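Local structure of L-lysine 6-monooxygenase (Pseudomonas syringae pv. tomato, 5CQF) at residues V315-E320 with R327-D332; L208-G213 with H233-C238; P204-V209 with E342-V347. The protein probably acts as an FAD- and NADP-dependent monooxygenase of the lysine/ornithine hydroxylase family, which hydroxylates an amino acid side chain for siderophore biosynthesis. One frame throughout, in Å; residues are numbered along the deposited sequence.

Contact 1: V315-E320 with R327-D332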
# COMPACT_ATOMS: atom_id res chain seq x y z
N VAL A 315 33.38 0.75 -14.02
CA VAL A 315 34.34 0.93 -12.97
C VAL A 315 35.07 2.22 -13.19
O VAL A 315 35.08 2.76 -14.29
CB VAL A 315 35.39 -0.21 -12.87
CG1 VAL A 315 34.73 -1.53 -12.48
CG2 VAL A 315 36.17 -0.37 -14.17
N ILE A 316 35.66 2.72 -12.12
CA ILE A 316 36.55 3.86 -12.19
C ILE A 316 37.92 3.29 -12.49
O ILE A 316 38.48 2.52 -11.70
CB ILE A 316 36.56 4.64 -10.87
CG1 ILE A 316 35.15 5.17 -10.60
CG2 ILE A 316 37.59 5.77 -10.92
CD1 ILE A 316 35.07 6.23 -9.52
N SER A 317 38.43 3.66 -13.66
CA SER A 317 39.69 3.16 -14.19
C SER A 317 40.84 4.16 -14.02
O SER A 317 42.00 3.80 -14.17
CB SER A 317 39.48 2.85 -15.67
OG SER A 317 39.07 4.02 -16.37
N ALA A 318 40.51 5.42 -13.75
CA ALA A 318 41.50 6.44 -13.35
C ALA A 318 40.80 7.62 -12.67
O ALA A 318 39.66 7.94 -12.98
CB ALA A 318 42.31 6.92 -14.55
N ILE A 319 41.51 8.27 -11.76
CA ILE A 319 41.01 9.44 -11.06
C ILE A 319 42.18 10.31 -10.62
O ILE A 319 43.20 9.80 -10.17
CB ILE A 319 40.16 9.02 -9.83
CG1 ILE A 319 39.72 10.25 -9.02
CG2 ILE A 319 40.92 8.06 -8.93
CD1 ILE A 319 38.59 9.95 -8.06
N GLU A 320 42.05 11.63 -10.76
CA GLU A 320 43.05 12.52 -10.21
C GLU A 320 42.42 13.77 -9.67
O GLU A 320 41.40 14.23 -10.17
CB GLU A 320 44.17 12.84 -11.22
CG GLU A 320 43.73 13.44 -12.54
CD GLU A 320 44.92 13.77 -13.46
OE1 GLU A 320 45.05 13.10 -14.52
OE2 GLU A 320 45.72 14.68 -13.12
N ARG A 327 38.96 14.53 -11.93
CA ARG A 327 38.81 14.05 -13.29
C ARG A 327 38.74 12.53 -13.20
O ARG A 327 39.71 11.87 -12.82
CB ARG A 327 39.98 14.52 -14.15
CG ARG A 327 39.85 14.26 -15.65
CD ARG A 327 41.18 14.53 -16.37
NE ARG A 327 41.26 14.04 -17.77
CZ ARG A 327 41.38 12.76 -18.15
NH1 ARG A 327 41.40 11.75 -17.27
NH2 ARG A 327 41.45 12.48 -19.45
N VAL A 328 37.58 11.97 -13.52
CA VAL A 328 37.31 10.55 -13.28
C VAL A 328 37.07 9.82 -14.58
O VAL A 328 36.20 10.22 -15.37
CB VAL A 328 36.09 10.36 -12.38
CG1 VAL A 328 35.95 8.90 -12.01
CG2 VAL A 328 36.20 11.21 -11.12
N GLU A 329 37.84 8.77 -14.82
CA GLU A 329 37.66 7.98 -16.02
C GLU A 329 36.88 6.75 -15.66
O GLU A 329 37.31 5.97 -14.80
CB GLU A 329 39.01 7.56 -16.64
CG GLU A 329 38.87 6.85 -17.98
CD GLU A 329 40.14 6.17 -18.45
OE1 GLU A 329 40.59 5.19 -17.80
OE2 GLU A 329 40.69 6.59 -19.48
N LEU A 330 35.76 6.55 -16.36
CA LEU A 330 34.95 5.33 -16.26
C LEU A 330 35.20 4.41 -17.43
O LEU A 330 35.35 4.85 -18.57
CB LEU A 330 33.46 5.66 -16.24
CG LEU A 330 32.92 6.66 -15.22
CD1 LEU A 330 31.39 6.64 -15.20
CD2 LEU A 330 33.47 6.37 -13.84
N THR A 331 35.18 3.11 -17.16
CA THR A 331 35.26 2.12 -18.19
C THR A 331 34.04 1.21 -18.06
O THR A 331 33.79 0.65 -16.99
CB THR A 331 36.59 1.34 -18.09
OG1 THR A 331 37.66 2.23 -18.37
CG2 THR A 331 36.65 0.19 -19.06
N ASP A 332 33.28 1.08 -19.15
CA ASP A 332 32.22 0.09 -19.21
C ASP A 332 32.88 -1.27 -19.36
O ASP A 332 33.59 -1.51 -20.30
CB ASP A 332 31.29 0.37 -20.38
CG ASP A 332 30.28 -0.74 -20.60
OD1 ASP A 332 30.62 -1.93 -20.38
OD2 ASP A 332 29.13 -0.42 -21.00
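Ser317 and Ala318 both face Glu329 across a beta hairpin, and this classic beta bulge shifts the antiparallel register of strands 314-322 and 325-332 by one residue. At the bulge Glu329 O takes a hydrogen bond from Ser317 N at 2.8 Å and a weak one from Ala318 N, while Glu329 N returns a nearly straight bond to Ala318 O (174°). The extra residue turns the Ser317 side chain toward the partner strand. With OG between its own backbone N and carbonyl carbon (chi1 59°), the hydroxyl sits between the side chains of Glu329 and Thr331. Glu329 reaches it with CG anti to the backbone N (chi1 -174°) and its chain extended beyond CG, which runs CG and CD past the hydroxyl. The modelled 2.4 Å between Ser317 OG and Glu329 OE1 is too short to trust in detail. Ala318 CB packs beside Glu329 CB at 4.0 Å.

The face of Ile316, Ile319, Val328 and Leu330 is apolar. Ile316 and Val328 cross obliquely, and Val328 CG1 meets both CG2 and CD1 of Ile316, the CG2 contact being 3.7 Å. Ile316 CG1 also touches Leu330 CD2, whereas Ile319 runs beside Val328 in the same direction, its CD1 4.1 Å from Val328 CG2. This face packs on Leu208 of strand 206-210, and Phe178 adds cover over Ile316 and Ile319, so the hairpin rests with its apolar side on the parallel sheet. Back at the bulge, Thr331 OG1 donates to Ser317 OG at 3.0 Å.

Contact 2: L208-G213 with H233-C238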
# COMPACT_ATOMS: atom_id res chain seq x y z
N LEU A 208 30.05 12.67 -7.52
CA LEU A 208 30.07 11.30 -8.00
C LEU A 208 29.85 10.42 -6.82
O LEU A 208 30.49 10.61 -5.80
CB LEU A 208 31.41 10.97 -8.64
CG LEU A 208 31.42 9.61 -9.33
CD1 LEU A 208 32.35 9.64 -10.51
CD2 LEU A 208 31.82 8.46 -8.41
N VAL A 209 28.92 9.49 -6.92
CA VAL A 209 28.66 8.53 -5.85
C VAL A 209 28.83 7.11 -6.40
O VAL A 209 28.12 6.69 -7.31
CB VAL A 209 27.23 8.70 -5.28
CG1 VAL A 209 26.96 7.72 -4.18
CG2 VAL A 209 27.03 10.11 -4.75
N LEU A 210 29.81 6.40 -5.86
CA LEU A 210 30.15 5.06 -6.32
C LEU A 210 29.42 4.03 -5.46
O LEU A 210 29.49 4.09 -4.23
CB LEU A 210 31.65 4.87 -6.17
CG LEU A 210 32.29 3.53 -6.56
CD1 LEU A 210 32.23 3.31 -8.06
CD2 LEU A 210 33.74 3.51 -6.10
N GLY A 211 28.70 3.12 -6.09
CA GLY A 211 28.11 2.00 -5.35
C GLY A 211 26.64 1.81 -5.59
O GLY A 211 25.96 2.72 -6.06
N SER A 212 26.16 0.63 -5.22
CA SER A 212 24.81 0.20 -5.58
C SER A 212 23.89 -0.17 -4.40
O SER A 212 22.72 -0.44 -4.61
CB SER A 212 24.89 -0.96 -6.57
OG SER A 212 25.57 -0.57 -7.76
N GLY A 213 24.42 -0.19 -3.18
CA GLY A 213 23.62 -0.51 -2.00
C GLY A 213 22.89 0.67 -1.36
O GLY A 213 22.87 1.79 -1.89
N HIS A 233 26.45 11.94 -10.19
CA HIS A 233 26.80 10.85 -11.10
C HIS A 233 26.98 9.58 -10.30
O HIS A 233 27.87 9.49 -9.46
CB HIS A 233 28.08 11.20 -11.85
CG HIS A 233 27.99 12.50 -12.57
ND1 HIS A 233 27.60 12.60 -13.89
CD2 HIS A 233 28.17 13.77 -12.14
CE1 HIS A 233 27.57 13.87 -14.24
NE2 HIS A 233 27.90 14.60 -13.19
N SER A 234 26.13 8.61 -10.59
CA SER A 234 25.95 7.43 -9.82
C SER A 234 26.47 6.28 -10.64
O SER A 234 25.88 5.92 -11.66
CB SER A 234 24.45 7.25 -9.50
OG SER A 234 24.17 6.06 -8.80
N VAL A 235 27.58 5.70 -10.17
CA VAL A 235 28.32 4.67 -10.90
C VAL A 235 28.13 3.32 -10.25
O VAL A 235 28.29 3.19 -9.03
CB VAL A 235 29.82 4.98 -10.92
CG1 VAL A 235 30.59 3.85 -11.56
CG2 VAL A 235 30.09 6.27 -11.70
N HIS A 236 27.78 2.32 -11.07
CA HIS A 236 27.45 0.97 -10.60
C HIS A 236 28.30 -0.07 -11.30
O HIS A 236 28.47 -0.01 -12.53
CB HIS A 236 25.99 0.69 -10.90
CG HIS A 236 25.07 1.69 -10.28
ND1 HIS A 236 24.65 1.59 -8.97
CD2 HIS A 236 24.52 2.82 -10.77
CE1 HIS A 236 23.86 2.61 -8.69
NE2 HIS A 236 23.78 3.38 -9.76
N ARG A 237 28.83 -1.02 -10.54
CA ARG A 237 29.62 -2.12 -11.11
C ARG A 237 28.75 -3.00 -11.99
O ARG A 237 29.23 -3.57 -12.96
CB ARG A 237 30.25 -2.98 -10.01
CG ARG A 237 31.22 -4.05 -10.52
CD ARG A 237 31.92 -4.77 -9.36
NE ARG A 237 30.92 -5.40 -8.48
CZ ARG A 237 30.53 -6.68 -8.53
NH1 ARG A 237 31.06 -7.56 -9.40
NH2 ARG A 237 29.60 -7.10 -7.69
N CYS A 238 27.48 -3.12 -11.64
CA CYS A 238 26.54 -3.92 -12.40
C CYS A 238 25.38 -3.00 -12.85
O CYS A 238 25.64 -1.88 -13.30
CB CYS A 238 26.10 -5.14 -11.55
SG CYS A 238 27.42 -6.37 -11.23
O HOH W 1 25.65 5.55 -6.85
O HOH W 2 28.38 -0.88 -7.69
O HOH W 3 25.47 -2.49 -9.53
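Ser212 meets His236 just beyond the ends of two parallel strands, where the beta-alpha-beta unit of strand 206-210, helix 214-226 and strand 231-235 turns into loops. From CB, the His236 side chain leaves with CG anti to its carbonyl carbon (chi1 -57°), and both CB and CG lie 3.4 Å from Ser212 OG. ND1 then takes up the hydroxyl at the ring edge, near the ring plane, in a 2.6 Å hydrogen bond to Ser212 OG that either partner could donate. CE1 passes 3.4 Å from Gly211 O, and NE2 makes a weak bond back to Ser234 OG. Phe241 meets the same ring edge-to-face.

Behind this pair the strands are joined by backbone bonds, ending with Gly211 N to Val235 O at 3.0 Å and almost straight (175°). Leu210 slants across Val235, CD1 on CG1 at 3.9 Å. The backbone angles of Gly211 call for glycine, and Gly213 is the N-cap of helix 214-226, consistent with a Rossmann-type GxGxxA turn, which in this family would serve the NADP-binding domain.

Water adds three bridges. One donates to Val209 O and Gly211 O and accepts from Ser234 OG; two others start from Ser212 OG, one to Arg237 N, the other to Cys238 N. Ser212 OG thus has three polar partners, a network that would hold the glycine-rich turn against the loop after strand 231-235, whichever of Ser212 OG and His236 ND1 is the donor.

Contact 3: P204-V209 with E342-V347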
# COMPACT_ATOMS: atom_id res chain seq x y z
N PRO A 204 29.29 21.67 -2.69
CA PRO A 204 29.67 21.67 -4.11
C PRO A 204 28.59 21.08 -5.01
O PRO A 204 27.78 20.28 -4.57
CB PRO A 204 30.93 20.80 -4.15
CG PRO A 204 30.97 20.07 -2.87
CD PRO A 204 30.17 20.83 -1.86
N LYS A 205 28.62 21.47 -6.28
CA LYS A 205 27.54 21.19 -7.22
C LYS A 205 27.58 19.78 -7.82
O LYS A 205 26.55 19.14 -7.98
CB LYS A 205 27.58 22.25 -8.35
CG LYS A 205 26.40 22.19 -9.33
CD LYS A 205 26.51 23.25 -10.44
CE LYS A 205 27.45 22.79 -11.57
NZ LYS A 205 28.03 23.92 -12.36
N ARG A 206 28.78 19.32 -8.19
CA ARG A 206 28.93 18.12 -9.00
C ARG A 206 29.47 17.01 -8.13
O ARG A 206 30.54 17.13 -7.57
CB ARG A 206 29.87 18.40 -10.17
CG ARG A 206 29.35 19.45 -11.15
CD ARG A 206 30.42 19.85 -12.18
NE ARG A 206 31.62 20.32 -11.48
CZ ARG A 206 32.83 20.47 -12.02
NH1 ARG A 206 33.04 20.22 -13.30
NH2 ARG A 206 33.83 20.87 -11.25
N TRP A 207 28.71 15.93 -8.01
CA TRP A 207 29.08 14.83 -7.14
C TRP A 207 29.15 13.54 -7.92
O TRP A 207 28.41 13.36 -8.88
CB TRP A 207 28.05 14.68 -6.06
CG TRP A 207 28.16 15.69 -5.01
CD1 TRP A 207 27.66 16.94 -5.05
CD2 TRP A 207 28.78 15.53 -3.73
NE1 TRP A 207 27.95 17.60 -3.90
CE2 TRP A 207 28.63 16.76 -3.05
CE3 TRP A 207 29.44 14.48 -3.08
CZ2 TRP A 207 29.10 16.98 -1.74
CZ3 TRP A 207 29.90 14.68 -1.77
CH2 TRP A 207 29.73 15.93 -1.12
N LEU A 208 30.05 12.67 -7.52
CA LEU A 208 30.07 11.30 -8.00
C LEU A 208 29.85 10.42 -6.82
O LEU A 208 30.49 10.61 -5.80
CB LEU A 208 31.41 10.97 -8.64
CG LEU A 208 31.42 9.61 -9.33
CD1 LEU A 208 32.35 9.64 -10.51
CD2 LEU A 208 31.82 8.46 -8.41
N VAL A 209 28.92 9.49 -6.92
CA VAL A 209 28.66 8.53 -5.85
C VAL A 209 28.83 7.11 -6.40
O VAL A 209 28.12 6.69 -7.31
CB VAL A 209 27.23 8.70 -5.28
CG1 VAL A 209 26.96 7.72 -4.18
CG2 VAL A 209 27.03 10.11 -4.75
N GLU A 342 34.05 15.19 -14.89
CA GLU A 342 34.65 16.13 -13.95
C GLU A 342 33.64 16.45 -12.84
O GLU A 342 32.56 16.94 -13.12
CB GLU A 342 35.06 17.39 -14.66
CG GLU A 342 35.97 17.12 -15.84
CD GLU A 342 36.09 18.31 -16.75
OE1 GLU A 342 35.04 18.88 -17.13
OE2 GLU A 342 37.24 18.67 -17.06
N VAL A 343 34.02 16.18 -11.60
CA VAL A 343 33.17 16.42 -10.46
C VAL A 343 33.91 17.18 -9.38
O VAL A 343 35.11 17.27 -9.43
CB VAL A 343 32.61 15.10 -9.89
CG1 VAL A 343 31.64 14.49 -10.89
CG2 VAL A 343 33.70 14.12 -9.55
N ASP A 344 33.16 17.74 -8.43
CA ASP A 344 33.73 18.49 -7.32
C ASP A 344 33.97 17.60 -6.12
O ASP A 344 34.84 17.88 -5.32
CB ASP A 344 32.80 19.63 -6.93
CG ASP A 344 32.57 20.62 -8.06
OD1 ASP A 344 33.58 21.14 -8.61
OD2 ASP A 344 31.40 20.85 -8.44
N ALA A 345 33.19 16.53 -5.96
CA ALA A 345 33.37 15.62 -4.83
C ALA A 345 32.89 14.23 -5.14
O ALA A 345 32.06 14.04 -6.00
CB ALA A 345 32.67 16.15 -3.60
N VAL A 346 33.42 13.28 -4.37
CA VAL A 346 33.21 11.88 -4.58
C VAL A 346 32.84 11.25 -3.26
O VAL A 346 33.42 11.63 -2.22
CB VAL A 346 34.49 11.25 -5.12
CG1 VAL A 346 34.39 9.73 -5.16
CG2 VAL A 346 34.78 11.79 -6.51
N VAL A 347 31.84 10.34 -3.29
CA VAL A 347 31.40 9.55 -2.12
C VAL A 347 31.59 8.07 -2.42
O VAL A 347 31.11 7.58 -3.44
CB VAL A 347 29.92 9.77 -1.77
CG1 VAL A 347 29.48 8.84 -0.66
CG2 VAL A 347 29.64 11.19 -1.34
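Arg206 to Val209 runs parallel to Ala345 to Val347, the short strand axes 4.7 Å apart and 24° from parallel, as neighbouring strands of the Rossmann-like parallel sheet. The bonds are staggered in the usual parallel way: Leu208 N donates to Ala345 O and Val347 N to Leu208 O. Where strand 338-343 gives way to strand 345-348, Arg206 O accepts from two successive amides, Asp344 N and Ala345 N.

At that junction Arg206 and Asp344 cross at about a right angle in a side-on salt bridge. NE meets OD2 at 3.1 Å, while NH2 bonds OD1. Both oxygens lie close to the guanidinium plane, yet the nitrogens approach from above the carboxylate plane, and the two planes are 54° apart. The bend at chi3 turns NE toward OD2, which also accepts from Arg206 N; three bonds therefore fix the carboxylate. Val343 CA lies over the centre of one guanidinium face, with Glu342 O over the same face.

Just before Arg206, Pro204 CB abuts Asp344 CB at 3.5 Å. Trp207 NE1 donates to Pro204 O, tying the indole back to its own segment, and Trp207 also touches Phe199, Phe187 and Leu223. Val347 CG2 reaches Trp207 CZ3 at 3.5 Å. Ala345 CB makes a CH-pi contact over the indole face, 3.6 Å from the centroid of the six-membered ring of Trp207 and 12° off its normal.

Overall arrangement
From the N terminus, strand 206-210 comes first and serves both contact 2 and contact 3. Contact 2 closes a short loop through helix 214-226 to strand 231-235. After several helices and strand 308-311 the chain makes the hairpin of contact 1, nested inside the much longer loop closed by contact 3. Strand 338-343 completes the antiparallel sheet, where Val343 packs on Val328, and leads directly into strand 345-348, which inserts beside strand 206-210. The latter thus has contact 2 along one edge and contact 3 along the other. Leu330 on Val235, Val328 on Leu208, and Ile316 on Leu208 and Leu210 join the antiparallel sheet to the parallel one.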